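Local coordinates for protein Sb(v)-as(v) reductase (Leishmania major, PDB 2J6P) that probably reduces arsenate and antimonate, using a rhodanese-like domain related to the Cdc25 phosphatases, at residues Y56-K61 and A92-Y98; L70-H74 and G85-F89. All coordinates share one frame; numbering follows the deposited sequence.

Contact 1. Residues Y56-K61 and A92-Y98; sequences YEKLAK and AQKKLGY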
# COMPACT_ATOMS: atom_id res chain seq x y z
N TYR A 56 5.27 -0.68 -22.68
CA TYR A 56 4.90 -2.12 -22.70
C TYR A 56 4.78 -2.62 -24.17
O TYR A 56 5.11 -3.69 -24.40
CB TYR A 56 3.51 -2.32 -22.06
CG TYR A 56 3.58 -2.13 -20.52
CD1 TYR A 56 3.27 -0.91 -19.97
CD2 TYR A 56 4.14 -3.11 -19.70
CE1 TYR A 56 3.40 -0.69 -18.57
CE2 TYR A 56 4.23 -2.97 -18.34
CZ TYR A 56 3.90 -1.71 -17.77
OH TYR A 56 3.95 -1.43 -16.40
N GLU A 57 4.34 -1.76 -25.08
CA GLU A 57 4.27 -2.06 -26.54
C GLU A 57 5.63 -2.32 -27.08
O GLU A 57 5.87 -3.39 -27.72
CB GLU A 57 3.60 -0.91 -27.29
CG GLU A 57 2.15 -0.99 -26.96
CD GLU A 57 1.37 0.27 -27.45
OE1 GLU A 57 1.93 1.01 -28.26
OE2 GLU A 57 0.25 0.52 -26.99
N LYS A 58 6.60 -1.48 -26.68
CA LYS A 58 7.96 -1.67 -27.22
C LYS A 58 8.56 -2.89 -26.54
O LYS A 58 9.31 -3.65 -27.17
CB LYS A 58 8.85 -0.45 -26.89
CG LYS A 58 8.51 0.72 -27.71
CD LYS A 58 9.16 2.13 -27.29
CE LYS A 58 9.07 3.05 -28.49
NZ LYS A 58 10.30 3.88 -28.69
N LEU A 59 8.22 -3.13 -25.25
CA LEU A 59 8.78 -4.39 -24.71
C LEU A 59 8.19 -5.65 -25.45
O LEU A 59 8.90 -6.63 -25.67
CB LEU A 59 8.41 -4.55 -23.20
CG LEU A 59 9.02 -5.77 -22.52
CD1 LEU A 59 10.66 -5.85 -22.51
CD2 LEU A 59 8.49 -5.78 -20.98
N ALA A 60 6.87 -5.62 -25.71
CA ALA A 60 6.20 -6.73 -26.40
C ALA A 60 6.91 -6.94 -27.73
O ALA A 60 7.20 -8.08 -28.07
CB ALA A 60 4.67 -6.40 -26.61
N LYS A 61 7.15 -5.89 -28.52
CA LYS A 61 7.78 -6.15 -29.84
C LYS A 61 9.20 -6.69 -29.62
O LYS A 61 9.65 -7.63 -30.27
CB LYS A 61 7.86 -4.81 -30.59
CG LYS A 61 8.58 -4.84 -32.00
CD LYS A 61 8.44 -3.47 -32.64
CE LYS A 61 8.37 -3.45 -34.20
NZ LYS A 61 9.74 -3.64 -34.59
N ALA A 92 -1.02 -4.86 -23.92
CA ALA A 92 -0.18 -4.38 -25.06
C ALA A 92 0.13 -5.45 -26.10
O ALA A 92 0.09 -5.17 -27.34
CB ALA A 92 1.17 -3.77 -24.58
N GLN A 93 0.41 -6.68 -25.67
CA GLN A 93 0.70 -7.76 -26.68
C GLN A 93 -0.60 -7.96 -27.54
O GLN A 93 -0.52 -8.08 -28.72
CB GLN A 93 0.96 -9.13 -26.03
CG GLN A 93 2.27 -9.21 -25.46
CD GLN A 93 2.51 -10.63 -25.00
OE1 GLN A 93 1.79 -11.13 -24.19
NE2 GLN A 93 3.57 -11.23 -25.47
N LYS A 94 -1.77 -8.03 -26.90
CA LYS A 94 -2.99 -8.23 -27.64
C LYS A 94 -3.15 -7.01 -28.61
O LYS A 94 -3.47 -7.19 -29.74
CB LYS A 94 -4.19 -8.26 -26.71
CG LYS A 94 -5.57 -8.85 -27.35
CD LYS A 94 -6.41 -9.59 -26.25
CE LYS A 94 -7.96 -9.65 -26.69
NZ LYS A 94 -8.75 -10.85 -26.13
N LYS A 95 -2.93 -5.78 -28.17
CA LYS A 95 -3.15 -4.67 -29.05
C LYS A 95 -2.24 -4.74 -30.27
O LYS A 95 -2.61 -4.39 -31.38
CB LYS A 95 -3.00 -3.35 -28.25
CG LYS A 95 -2.87 -2.07 -29.09
CD LYS A 95 -3.07 -0.85 -28.24
CE LYS A 95 -2.20 0.33 -28.82
NZ LYS A 95 -2.16 1.56 -27.90
N LEU A 96 -1.05 -5.29 -30.13
CA LEU A 96 -0.13 -5.23 -31.18
C LEU A 96 -0.30 -6.50 -32.02
O LEU A 96 0.34 -6.59 -33.09
CB LEU A 96 1.30 -5.17 -30.65
CG LEU A 96 1.72 -3.76 -30.04
CD1 LEU A 96 3.21 -3.76 -29.86
CD2 LEU A 96 1.38 -2.62 -30.91
N GLY A 97 -0.97 -7.52 -31.49
CA GLY A 97 -1.16 -8.81 -32.21
C GLY A 97 -0.21 -9.90 -31.93
O GLY A 97 0.01 -10.80 -32.83
N TYR A 98 0.42 -9.88 -30.73
CA TYR A 98 1.43 -10.89 -30.41
C TYR A 98 0.86 -11.86 -29.39
O TYR A 98 0.07 -11.49 -28.59
CB TYR A 98 2.73 -10.29 -29.74
CG TYR A 98 3.59 -9.43 -30.62
CD1 TYR A 98 3.75 -8.04 -30.34
CD2 TYR A 98 4.12 -9.93 -31.80
CE1 TYR A 98 4.51 -7.18 -31.20
CE2 TYR A 98 4.85 -9.06 -32.71
CZ TYR A 98 5.05 -7.73 -32.36
OH TYR A 98 5.77 -6.89 -33.19
O HOH W 1 0.54 3.52 -27.45
O HOH W 2 5.17 -10.07 -27.31

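Contact 2. Residues L70-H74 and G85-F89; sequences LAVFH and GANRF. With SO4 (sulfate ion), chain J.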
# COMPACT_ATOMS: atom_id res chain seq x y z
N LEU A 70 8.77 -17.10 -22.81
CA LEU A 70 8.14 -16.84 -21.50
C LEU A 70 8.59 -15.46 -20.97
O LEU A 70 9.82 -15.13 -21.03
CB LEU A 70 8.60 -17.82 -20.45
CG LEU A 70 8.04 -19.24 -20.51
CD1 LEU A 70 9.00 -20.03 -21.50
CD2 LEU A 70 7.93 -19.93 -19.06
N ALA A 71 7.65 -14.72 -20.38
CA ALA A 71 8.04 -13.43 -19.74
C ALA A 71 7.51 -13.58 -18.33
O ALA A 71 6.29 -13.82 -18.14
CB ALA A 71 7.40 -12.30 -20.44
N VAL A 72 8.43 -13.51 -17.38
CA VAL A 72 8.10 -13.77 -15.97
C VAL A 72 8.19 -12.40 -15.21
O VAL A 72 9.25 -11.78 -15.10
CB VAL A 72 9.09 -14.77 -15.36
CG1 VAL A 72 8.77 -15.02 -13.87
CG2 VAL A 72 9.00 -16.18 -16.11
N PHE A 73 7.05 -11.90 -14.79
CA PHE A 73 6.98 -10.64 -14.11
C PHE A 73 7.14 -10.94 -12.59
O PHE A 73 6.48 -11.85 -12.05
CB PHE A 73 5.61 -10.07 -14.40
CG PHE A 73 5.51 -9.46 -15.86
CD1 PHE A 73 5.51 -10.29 -16.96
CD2 PHE A 73 5.53 -8.05 -16.06
CE1 PHE A 73 5.54 -9.76 -18.29
CE2 PHE A 73 5.46 -7.50 -17.32
CZ PHE A 73 5.58 -8.36 -18.45
N HIS A 74 7.97 -10.15 -11.91
CA HIS A 74 7.94 -10.21 -10.42
C HIS A 74 8.09 -8.79 -9.84
O HIS A 74 8.57 -7.86 -10.48
CB HIS A 74 9.07 -11.14 -9.89
CG HIS A 74 10.44 -10.47 -9.94
ND1 HIS A 74 10.87 -9.62 -8.94
CD2 HIS A 74 11.47 -10.56 -10.84
CE1 HIS A 74 12.13 -9.23 -9.22
NE2 HIS A 74 12.50 -9.76 -10.38
N GLY A 85 1.77 -5.03 -13.88
CA GLY A 85 2.69 -5.01 -15.07
C GLY A 85 2.33 -6.12 -16.06
O GLY A 85 2.30 -5.91 -17.29
N ALA A 86 2.02 -7.30 -15.54
CA ALA A 86 1.70 -8.46 -16.46
C ALA A 86 0.38 -8.23 -17.19
O ALA A 86 0.24 -8.57 -18.38
CB ALA A 86 1.66 -9.76 -15.67
N ASN A 87 -0.60 -7.67 -16.47
CA ASN A 87 -1.88 -7.20 -17.08
C ASN A 87 -1.56 -6.14 -18.17
O ASN A 87 -2.07 -6.26 -19.28
CB ASN A 87 -2.79 -6.53 -16.02
CG ASN A 87 -3.57 -7.53 -15.23
OD1 ASN A 87 -3.95 -8.60 -15.78
ND2 ASN A 87 -3.84 -7.21 -13.95
N ARG A 88 -0.82 -5.08 -17.85
CA ARG A 88 -0.47 -4.07 -18.90
C ARG A 88 0.27 -4.72 -20.11
O ARG A 88 0.05 -4.34 -21.25
CB ARG A 88 0.41 -3.06 -18.24
CG ARG A 88 -0.41 -2.15 -17.25
CD ARG A 88 0.64 -1.28 -16.63
NE ARG A 88 0.17 -0.49 -15.50
CZ ARG A 88 0.97 0.30 -14.78
NH1 ARG A 88 2.33 0.39 -15.10
NH2 ARG A 88 0.39 0.97 -13.75
N PHE A 89 1.22 -5.60 -19.81
CA PHE A 89 1.98 -6.24 -20.80
C PHE A 89 1.03 -7.12 -21.73
O PHE A 89 1.12 -7.04 -23.00
CB PHE A 89 3.00 -7.14 -20.20
CG PHE A 89 3.92 -7.79 -21.27
CD1 PHE A 89 4.71 -6.98 -22.11
CD2 PHE A 89 3.84 -9.19 -21.53
CE1 PHE A 89 5.49 -7.58 -23.14
CE2 PHE A 89 4.60 -9.78 -22.56
CZ PHE A 89 5.44 -8.96 -23.39
S SO4 J . -3.12 1.31 -13.31
O1 SO4 J . -2.53 2.39 -12.58
O2 SO4 J . -3.76 1.63 -14.60
O3 SO4 J . -3.87 0.83 -12.13
O4 SO4 J . -2.05 0.35 -13.71

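Contact 1. Residues Y56-K61 and A92-Y98
Y98 sets its ring obliquely against the A60-K61 backbone, with CE1 3.7 Å from K61 CA and CD1 4.2 Å from A60 CB, while its OH rests on the aliphatic start of the K61 chain. F64 stacks on the same ring, and K61 turns its ammonium end to E65. A92 CB fits against Y56 CB at 3.7 Å, and A60 CB against Q93 CG, so helices 53-65 and 81-96 meet largely through methyl and methylene groups. Their local axes pass 8.9 Å apart at -71°. L96 CD1 lies against E57 CB and, at 3.4 Å, the E57 carbonyl oxygen, the side chains crossing at about a right angle. E57, its CG anti to the carbonyl carbon (chi1 -73°) and its chain extended, carries its carboxylate past A92 to K95. There NZ reaches the syn side of OE2 at 2.8 Å, 25° out of the carboxylate plane. Water 2 bridges A60 O and Q93 NE2, which also binds P101 O. A Schellman motif at G97 ends helix 81-96 and returns Y98 to the partner helix. The small A60 and A92 are consistent with backbones coming near (E57 CA to A92 CA 5.2 Å), and the E57-K95 salt bridge probably ties down the more exposed border.

Contact 2. Residues L70-H74 and G85-F89
F89 N donates to G85 O at 2.8 Å, a bond of helix 81-96, and F73 CE2 of the strand lies 3.5 Å from that G85 oxygen. F73 is the side chain that reaches across. With its CG anti to the carbonyl carbon (chi1 -76°), its ring extends from strand 70-74 to the first turns of the helix. One face takes A86 CA almost centrally, 3.9 Å from the centroid, in a CH-pi contact, while A86 CB sits close to F73 CG. The far end of the ring drives into F89, where F73 CZ lies 3.3 Å from F89 CG and about as near to F89 CB, a tight fit. The two rings meet obliquely, their centroids 5.3 Å apart and their planes at 40°. F89 in turn, with CG set trans to its own N, carries its ring toward the strand, where CE2 touches A71 CB at 4.3 Å. V103 of the neighbouring strand and L59, A60 and L63 of helix 53-65 enclose that ring further.

The extended R88 chain leads its guanidinium away from the strand. Its NE donates to sulfate O4 at 3.0 Å through a bent bond (N-H...O 135°), and NH2 shares that oxygen. NH1 of R88 and the backbone N of E53, both of the third subunit, bind the same sulfate, which probably comes from the crystallisation liquor. The loop joining this strand and helix, half of a beta-alpha-beta unit, probably corresponds to the active-site loop of rhodanese and Cdc25 proteins. An apolar seam of alanine and phenylalanine thus fastens helix to sheet, whereas R88, held through NH1 by T48 O and Y56 OH, would probably suit an anion at the subunit interface.

Helix 81-96 serves both contacts, whose centres lie 11 Å apart on the same side of the chain's centre. Its early turns cover strand 70-74 in contact 2, and its last turn crosses helix 53-65 in contact 1. Along the chain the order is helix 53-65, strand 70-74, helix 81-96, so contact 2 is nested within the loop closed by contact 1. The two touch directly: A60 packs on the F89 ring, and the Y56 hydroxyl probably hydrogen-bonds R88 NH1. Together they form a layered corner of the rhodanese-like domain, in which one helix is fixed both to the central parallel sheet and to its neighbouring helix.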